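Local coordinates for CNPV058 bcl-2 like protein (Canarypox virus, PDB 5WOS) that inhibits apoptosis of the host cell, interacting with the proapoptotic factors BAK1 and BAX and with other BH3-containing proteins such as BIM, BID and PUMA, at residues D13-Y16 against Y17-N21; G33-R36 against N37-V40; R94-S97 against I98-F101. All coordinates share one frame; numbering follows the deposited sequence.

Overall arrangement
All three contacts join residues close in sequence, and together they illustrate how local chemistry follows position in a helical bundle. Interactions 1 and 3 each lie along a single helix, with turn-to-turn backbone bonds; interaction 1 runs from the N-cap into the first turns of helix 14-32, partly buried at the margin of the fold, whereas interaction 3 lies in helix 92-112, wholly buried, its centre about 6 Å from the centre of the chain. Interaction 2 is a surface contact in the loop leaving helix 14-32, where a guanidinium-imidazole stack and a tight turn replace the helical ladder. Interactions 1 and 2 touch through N21 and V40, while interactions 2 and 3 stay about 12 Å apart at their nearest atoms.

Interaction 1 of 3, residues D13-Y16 against Y17-N21; sequences DEIY and YTILN
Y16 and Y17, adjacent in sequence, turn their rings against each other in a T-shaped stack: the edge of Y16 meets a face of Y17, the planes stand at 82° and the centroids are 4.9 Å apart. Y16 CD2 lies over the middle of the Y17 ring. The Y16 ring gets there because CG is anti to the backbone N (chi1 177°), whereas CG of Y17 lies beside its own N; the second ring is thereby carried back toward the start of the helix, with Y17 CD2 3.2 Å from D13 O at its edge. One turn on, Y16 CE2 touches L20 CD2 at 3.7 Å, and I15 CG2 meets I19 CD1 at 3.7 Å, two isoleucines running side by side. The carbonyl oxygen E14 O accepts a bond from T18 N at 2.7 Å. T18 OG1 also points at E14 O, at a 2.5 Å so short that its exact length is doubtful. Beneath these side chains run the helical bonds from I19 N to I15 O and from L20 N to Y16 O, while the first, from Y17 N to D13 O, is weak at 3.4 Å. Further out, D123 is hydrogen-bonded to the hydroxyl end of Y16, and I15, Y16, I19 and L20 all pack on helix 121-138. Such a division, apolar groups inward and Y17 outward, is typical of an amphipathic helix in the Bcl-2 bundle.

Interaction 2 of 3, residues G33-R36 against N37-V40; sequences GKNR and NFHV
R36 lays its guanidinium flat on the imidazole of H39, with centres 3.7 Å apart and planes only 14° from parallel. The stack is offset: the guanidinium carbon sits toward the rim of the imidazole, with R36 CZ 3.5 Å from H39 CG, and R36 NH2 reaches on to H39 CB. Two successive bends in the arginine chain, at chi2 (-67°) and chi3 (-60°), turn it back toward H39 instead of letting it extend, and this is what delivers the flat head to the ring. Its rotation is probably fixed further by N25 of helix 14-32, whose OD1 is hydrogen-bonded to R36 NE. Underneath, H39 N donates to R36 O at 3.2 Å, approaching from well above the carbonyl plane; with the backbone shape of N37 and F38 this closes a type I beta turn. The turn reverses the loop that links helix 14-32 to helix 43-69, two neighbouring elements of the Bcl-2 bundle, and it is probably entered through an Asx turn, N37 N lying 3.0 Å from N35 OD1, though that oxygen is crowded in the model and its place is doubtful. The other branch of the N35 amide, ND2, approaches F38 CE2 obliquely at 3.5 Å, its plane steeply inclined to the phenyl ring. Past the turn, V40 CG1 comes to 3.6 Å from R36 O. The side chain of N37 meanwhile packs on Y46, I47 and K50 of helix 43-69, and V40 touches N21 and N25 of helix 14-32.

Interaction 3 of 3, residues R94-S97 against I98-F101; sequences RVIS and IIAF
Helix 92-112 is the buried core helix of this Bcl-2 fold, and between R94 and F101 a ladder of backbone bonds joins one turn to the next. I98 N donates to R94 O, I99 N to V95 O, A100 N to I96 O, and F101 N to S97 O at 2.9 Å. The last is the straightest of them, at 171°. The side chains of I98 and I99 run back along it. In I98, CG1 is anti to the carbonyl carbon (chi1 -71°), which brings it within 3.3 Å of R94 O, and I99 repeats the posture, its CG1 3.3 Å from V95 O. Alongside, I99 CD1 reaches V95 CG1 at 4.1 Å, the two chains pointing the same way. R94 probably corresponds to the BH1 arginine of the family, which typically pairs with the acidic residue of a BH3 ligand: its NE forms a salt bridge to an acidic side chain of the bound peptide, while NH1 is bridged to D88, an arrangement that probably orients the guanidinium. S97 OG is satisfied within the helix by G93 O, and S97 packs against the peptide backbone. I98 and F101 meet apolar side chains of the peptide, F101 also forming a T-shaped pair with F64, whereas I96 turns to M52, C53 and I56 of helix 43-69.

Interaction 1 of 3, residues D13-Y16 against Y17-N21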
loop_
_atom_site.group_PDB
_atom_site.type_symbol
_atom_site.label_atom_id
_atom_site.label_comp_id
_atom_site.label_asym_id
_atom_site.label_seq_id
_atom_site.Cartn_x
_atom_site.Cartn_y
_atom_site.Cartn_z
ATOM N N ASP A 13 -17.632 -1.615 -3.991
ATOM C CA ASP A 13 -18.640 -0.899 -3.228
ATOM C C ASP A 13 -18.132 0.518 -2.965
ATOM O O ASP A 13 -17.181 0.988 -3.597
ATOM C CB ASP A 13 -18.944 -1.665 -1.935
ATOM C CG ASP A 13 -20.148 -2.582 -2.068
ATOM O OD1 ASP A 13 -21.224 -2.109 -2.495
ATOM O OD2 ASP A 13 -20.017 -3.781 -1.747
ATOM N N GLU A 14 -18.784 1.212 -2.030
ATOM C CA GLU A 14 -18.238 2.476 -1.550
ATOM C C GLU A 14 -16.928 2.244 -0.816
ATOM O O GLU A 14 -16.016 3.075 -0.891
ATOM C CB GLU A 14 -19.241 3.185 -0.637
ATOM C CG GLU A 14 -20.507 3.664 -1.334
ATOM C CD GLU A 14 -21.440 2.533 -1.719
ATOM O OE1 GLU A 14 -21.303 1.430 -1.150
ATOM O OE2 GLU A 14 -22.305 2.746 -2.594
ATOM N N ILE A 15 -16.806 1.108 -0.126
ATOM C CA ILE A 15 -15.575 0.798 0.590
ATOM C C ILE A 15 -14.428 0.604 -0.393
ATOM O O ILE A 15 -13.347 1.180 -0.228
ATOM C CB ILE A 15 -15.772 -0.436 1.489
ATOM C CG1 ILE A 15 -16.825 -0.123 2.561
ATOM C CG2 ILE A 15 -14.430 -0.880 2.108
ATOM C CD1 ILE A 15 -16.833 -1.059 3.757
ATOM N N TYR A 16 -14.650 -0.196 -1.439
ATOM C CA TYR A 16 -13.602 -0.413 -2.431
ATOM C C TYR A 16 -13.061 0.907 -2.960
ATOM O O TYR A 16 -11.842 1.081 -3.097
ATOM C CB TYR A 16 -14.126 -1.276 -3.584
ATOM C CG TYR A 16 -13.113 -1.484 -4.685
ATOM C CD1 TYR A 16 -12.261 -2.580 -4.677
ATOM C CD2 TYR A 16 -13.002 -0.578 -5.732
ATOM C CE1 TYR A 16 -11.329 -2.771 -5.682
ATOM C CE2 TYR A 16 -12.073 -0.756 -6.739
ATOM C CZ TYR A 16 -11.238 -1.855 -6.711
ATOM O OH TYR A 16 -10.311 -2.041 -7.713
ATOM N N TYR A 17 -13.953 1.858 -3.250
ATOM C CA TYR A 17 -13.533 3.114 -3.858
ATOM C C TYR A 17 -13.083 4.125 -2.813
ATOM O O TYR A 17 -12.264 4.998 -3.115
ATOM C CB TYR A 17 -14.668 3.661 -4.730
ATOM C CG TYR A 17 -14.808 2.882 -6.028
ATOM C CD1 TYR A 17 -13.821 2.946 -6.996
ATOM C CD2 TYR A 17 -15.908 2.064 -6.270
ATOM C CE1 TYR A 17 -13.916 2.234 -8.175
ATOM C CE2 TYR A 17 -16.017 1.342 -7.455
ATOM C CZ TYR A 17 -15.016 1.432 -8.403
ATOM O OH TYR A 17 -15.109 0.724 -9.584
ATOM N N THR A 18 -13.579 4.015 -1.578
ATOM C CA THR A 18 -13.057 4.851 -0.500
ATOM C C THR A 18 -11.561 4.615 -0.313
ATOM O O THR A 18 -10.792 5.563 -0.128
ATOM C CB THR A 18 -13.813 4.576 0.807
ATOM O OG1 THR A 18 -15.213 4.832 0.623
ATOM C CG2 THR A 18 -13.301 5.480 1.930
ATOM N N ILE A 19 -11.130 3.355 -0.362
ATOM C CA ILE A 19 -9.708 3.048 -0.239
ATOM C C ILE A 19 -8.973 3.373 -1.534
ATOM O O ILE A 19 -7.899 3.980 -1.518
ATOM C CB ILE A 19 -9.521 1.573 0.170
ATOM C CG1 ILE A 19 -9.825 1.402 1.661
ATOM C CG2 ILE A 19 -8.108 1.072 -0.156
ATOM C CD1 ILE A 19 -11.033 0.573 1.925
ATOM N N LEU A 20 -9.544 2.980 -2.675
ATOM C CA LEU A 20 -8.863 3.160 -3.955
ATOM C C LEU A 20 -8.550 4.627 -4.221
ATOM O O LEU A 20 -7.470 4.954 -4.724
ATOM C CB LEU A 20 -9.718 2.577 -5.081
ATOM C CG LEU A 20 -9.203 2.751 -6.514
ATOM C CD1 LEU A 20 -7.980 1.884 -6.781
ATOM C CD2 LEU A 20 -10.309 2.429 -7.496
ATOM N N ASN A 21 -9.482 5.528 -3.903
ATOM C CA ASN A 21 -9.255 6.947 -4.173
ATOM C C ASN A 21 -7.952 7.433 -3.545
ATOM O O ASN A 21 -7.209 8.206 -4.161
ATOM C CB ASN A 21 -10.431 7.779 -3.662
ATOM C CG ASN A 21 -10.220 9.265 -3.863
ATOM O OD1 ASN A 21 -9.937 10.001 -2.916
ATOM N ND2 ASN A 21 -10.344 9.713 -5.107
#

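Interaction 2 of 3, residues G33-R36 against N37-V40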
loop_
_atom_site.group_PDB
_atom_site.type_symbol
_atom_site.label_atom_id
_atom_site.label_comp_id
_atom_site.label_asym_id
_atom_site.label_seq_id
_atom_site.Cartn_x
_atom_site.Cartn_y
_atom_site.Cartn_z
ATOM N N GLY A 33 5.529 13.063 -8.637
ATOM C CA GLY A 33 5.952 14.169 -7.804
ATOM C C GLY A 33 5.038 15.369 -7.861
ATOM O O GLY A 33 5.451 16.467 -7.476
ATOM N N LYS A 34 3.808 15.194 -8.340
ATOM C CA LYS A 34 2.833 16.269 -8.429
ATOM C C LYS A 34 1.815 16.159 -7.303
ATOM O O LYS A 34 1.344 15.065 -6.978
ATOM C CB LYS A 34 2.118 16.244 -9.784
ATOM C CG LYS A 34 2.884 16.895 -10.942
ATOM C CD LYS A 34 3.502 18.247 -10.573
ATOM C CE LYS A 34 2.498 19.228 -9.947
ATOM N NZ LYS A 34 3.160 20.177 -9.009
ATOM N N ASN A 35 1.477 17.304 -6.715
ATOM C CA ASN A 35 0.563 17.334 -5.583
ATOM C C ASN A 35 -0.822 16.847 -5.992
ATOM O O ASN A 35 -1.350 17.226 -7.042
ATOM C CB ASN A 35 0.472 18.752 -5.024
ATOM C CG ASN A 35 -0.439 18.844 -3.819
ATOM O OD1 ASN A 35 -0.645 17.861 -3.106
ATOM N ND2 ASN A 35 -0.994 20.028 -3.584
ATOM N N ARG A 36 -1.412 16.001 -5.147
ATOM C CA ARG A 36 -2.738 15.445 -5.396
ATOM C C ARG A 36 -3.705 15.737 -4.255
ATOM O O ARG A 36 -4.778 15.132 -4.188
ATOM C CB ARG A 36 -2.641 13.939 -5.639
ATOM C CG ARG A 36 -1.763 13.561 -6.827
ATOM C CD ARG A 36 -2.366 13.999 -8.153
ATOM N NE ARG A 36 -3.677 13.397 -8.390
ATOM C CZ ARG A 36 -4.286 13.360 -9.573
ATOM N NH1 ARG A 36 -3.702 13.883 -10.644
ATOM N NH2 ARG A 36 -5.478 12.792 -9.688
ATOM N N ASN A 37 -3.355 16.666 -3.361
ATOM C CA ASN A 37 -4.218 16.978 -2.225
ATOM C C ASN A 37 -5.572 17.527 -2.648
ATOM O O ASN A 37 -6.512 17.501 -1.846
ATOM C CB ASN A 37 -3.537 17.991 -1.305
ATOM C CG ASN A 37 -2.248 17.472 -0.724
ATOM O OD1 ASN A 37 -2.063 16.265 -0.566
ATOM N ND2 ASN A 37 -1.343 18.383 -0.395
ATOM N N PHE A 38 -5.696 18.036 -3.872
ATOM C CA PHE A 38 -6.931 18.651 -4.337
ATOM C C PHE A 38 -7.650 17.812 -5.386
ATOM O O PHE A 38 -8.576 18.309 -6.035
ATOM C CB PHE A 38 -6.634 20.048 -4.880
ATOM C CG PHE A 38 -5.808 20.890 -3.947
ATOM C CD1 PHE A 38 -6.282 21.217 -2.687
ATOM C CD2 PHE A 38 -4.556 21.347 -4.329
ATOM C CE1 PHE A 38 -5.527 21.986 -1.826
ATOM C CE2 PHE A 38 -3.795 22.118 -3.471
ATOM C CZ PHE A 38 -4.282 22.440 -2.218
ATOM N N HIS A 39 -7.240 16.557 -5.576
ATOM C CA HIS A 39 -7.978 15.611 -6.400
ATOM C C HIS A 39 -8.661 14.525 -5.587
ATOM O O HIS A 39 -9.542 13.843 -6.117
ATOM C CB HIS A 39 -7.045 14.936 -7.416
ATOM C CG HIS A 39 -6.393 15.888 -8.368
ATOM N ND1 HIS A 39 -5.236 16.572 -8.062
ATOM C CD2 HIS A 39 -6.735 16.269 -9.622
ATOM C CE1 HIS A 39 -4.895 17.334 -9.085
ATOM N NE2 HIS A 39 -5.787 17.169 -10.044
ATOM N N VAL A 40 -8.278 14.352 -4.325
ATOM C CA VAL A 40 -8.790 13.283 -3.475
ATOM C C VAL A 40 -10.085 13.738 -2.825
ATOM O O VAL A 40 -10.298 14.924 -2.554
ATOM C CB VAL A 40 -7.756 12.865 -2.404
ATOM C CG1 VAL A 40 -6.529 12.254 -3.054
ATOM C CG2 VAL A 40 -7.370 14.049 -1.518
#

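Interaction 3 of 3, residues R94-S97 against I98-F101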
loop_
_atom_site.group_PDB
_atom_site.type_symbol
_atom_site.label_atom_id
_atom_site.label_comp_id
_atom_site.label_asym_id
_atom_site.label_seq_id
_atom_site.Cartn_x
_atom_site.Cartn_y
_atom_site.Cartn_z
ATOM N N ARG A 94 0.578 -2.657 9.203
ATOM C CA ARG A 94 0.797 -3.553 8.073
ATOM C C ARG A 94 0.103 -3.038 6.818
ATOM O O ARG A 94 0.671 -3.096 5.721
ATOM C CB ARG A 94 0.319 -4.960 8.430
ATOM C CG ARG A 94 1.173 -5.616 9.499
ATOM C CD ARG A 94 0.602 -6.937 9.979
ATOM N NE ARG A 94 1.457 -7.543 10.997
ATOM C CZ ARG A 94 1.322 -8.783 11.454
ATOM N NH1 ARG A 94 0.364 -9.570 10.986
ATOM N NH2 ARG A 94 2.156 -9.239 12.377
ATOM N N VAL A 95 -1.122 -2.525 6.959
ATOM C CA VAL A 95 -1.849 -1.997 5.806
ATOM C C VAL A 95 -1.076 -0.851 5.165
ATOM O O VAL A 95 -0.995 -0.750 3.935
ATOM C CB VAL A 95 -3.267 -1.559 6.225
ATOM C CG1 VAL A 95 -3.966 -0.824 5.096
ATOM C CG2 VAL A 95 -4.090 -2.771 6.645
ATOM N N ILE A 96 -0.499 0.032 5.984
ATOM C CA ILE A 96 0.252 1.162 5.442
ATOM C C ILE A 96 1.535 0.680 4.776
ATOM O O ILE A 96 1.909 1.161 3.698
ATOM C CB ILE A 96 0.538 2.189 6.553
ATOM C CG1 ILE A 96 -0.767 2.822 7.053
ATOM C CG2 ILE A 96 1.508 3.256 6.066
ATOM C CD1 ILE A 96 -1.470 3.705 6.042
ATOM N N SER A 97 2.235 -0.266 5.408
ATOM C CA SER A 97 3.455 -0.813 4.822
ATOM C C SER A 97 3.189 -1.410 3.446
ATOM O O SER A 97 4.017 -1.287 2.537
ATOM C CB SER A 97 4.049 -1.866 5.756
ATOM O OG SER A 97 4.221 -1.331 7.053
ATOM N N ILE A 98 2.043 -2.074 3.280
ATOM C CA ILE A 98 1.659 -2.607 1.974
ATOM C C ILE A 98 1.518 -1.478 0.961
ATOM O O ILE A 98 2.032 -1.554 -0.163
ATOM C CB ILE A 98 0.356 -3.415 2.101
ATOM C CG1 ILE A 98 0.615 -4.716 2.857
ATOM C CG2 ILE A 98 -0.260 -3.701 0.723
ATOM C CD1 ILE A 98 -0.626 -5.297 3.499
ATOM N N ILE A 99 0.807 -0.417 1.341
ATOM C CA ILE A 99 0.586 0.700 0.428
ATOM C C ILE A 99 1.914 1.330 0.034
ATOM O O ILE A 99 2.146 1.648 -1.139
ATOM C CB ILE A 99 -0.365 1.727 1.070
ATOM C CG1 ILE A 99 -1.741 1.099 1.308
ATOM C CG2 ILE A 99 -0.496 2.969 0.192
ATOM C CD1 ILE A 99 -2.616 1.886 2.274
ATOM N N ALA A 100 2.807 1.518 1.007
ATOM C CA ALA A 100 4.100 2.129 0.717
ATOM C C ALA A 100 4.919 1.252 -0.221
ATOM O O ALA A 100 5.432 1.725 -1.243
ATOM C CB ALA A 100 4.860 2.387 2.017
ATOM N N PHE A 101 5.055 -0.034 0.114
ATOM C CA PHE A 101 5.766 -0.957 -0.765
ATOM C C PHE A 101 5.080 -1.056 -2.120
ATOM O O PHE A 101 5.748 -1.141 -3.158
ATOM C CB PHE A 101 5.864 -2.334 -0.111
ATOM C CG PHE A 101 6.557 -3.360 -0.967
ATOM C CD1 PHE A 101 7.938 -3.407 -1.032
ATOM C CD2 PHE A 101 5.826 -4.275 -1.706
ATOM C CE1 PHE A 101 8.576 -4.346 -1.817
ATOM C CE2 PHE A 101 6.461 -5.216 -2.490
ATOM C CZ PHE A 101 7.838 -5.249 -2.546
#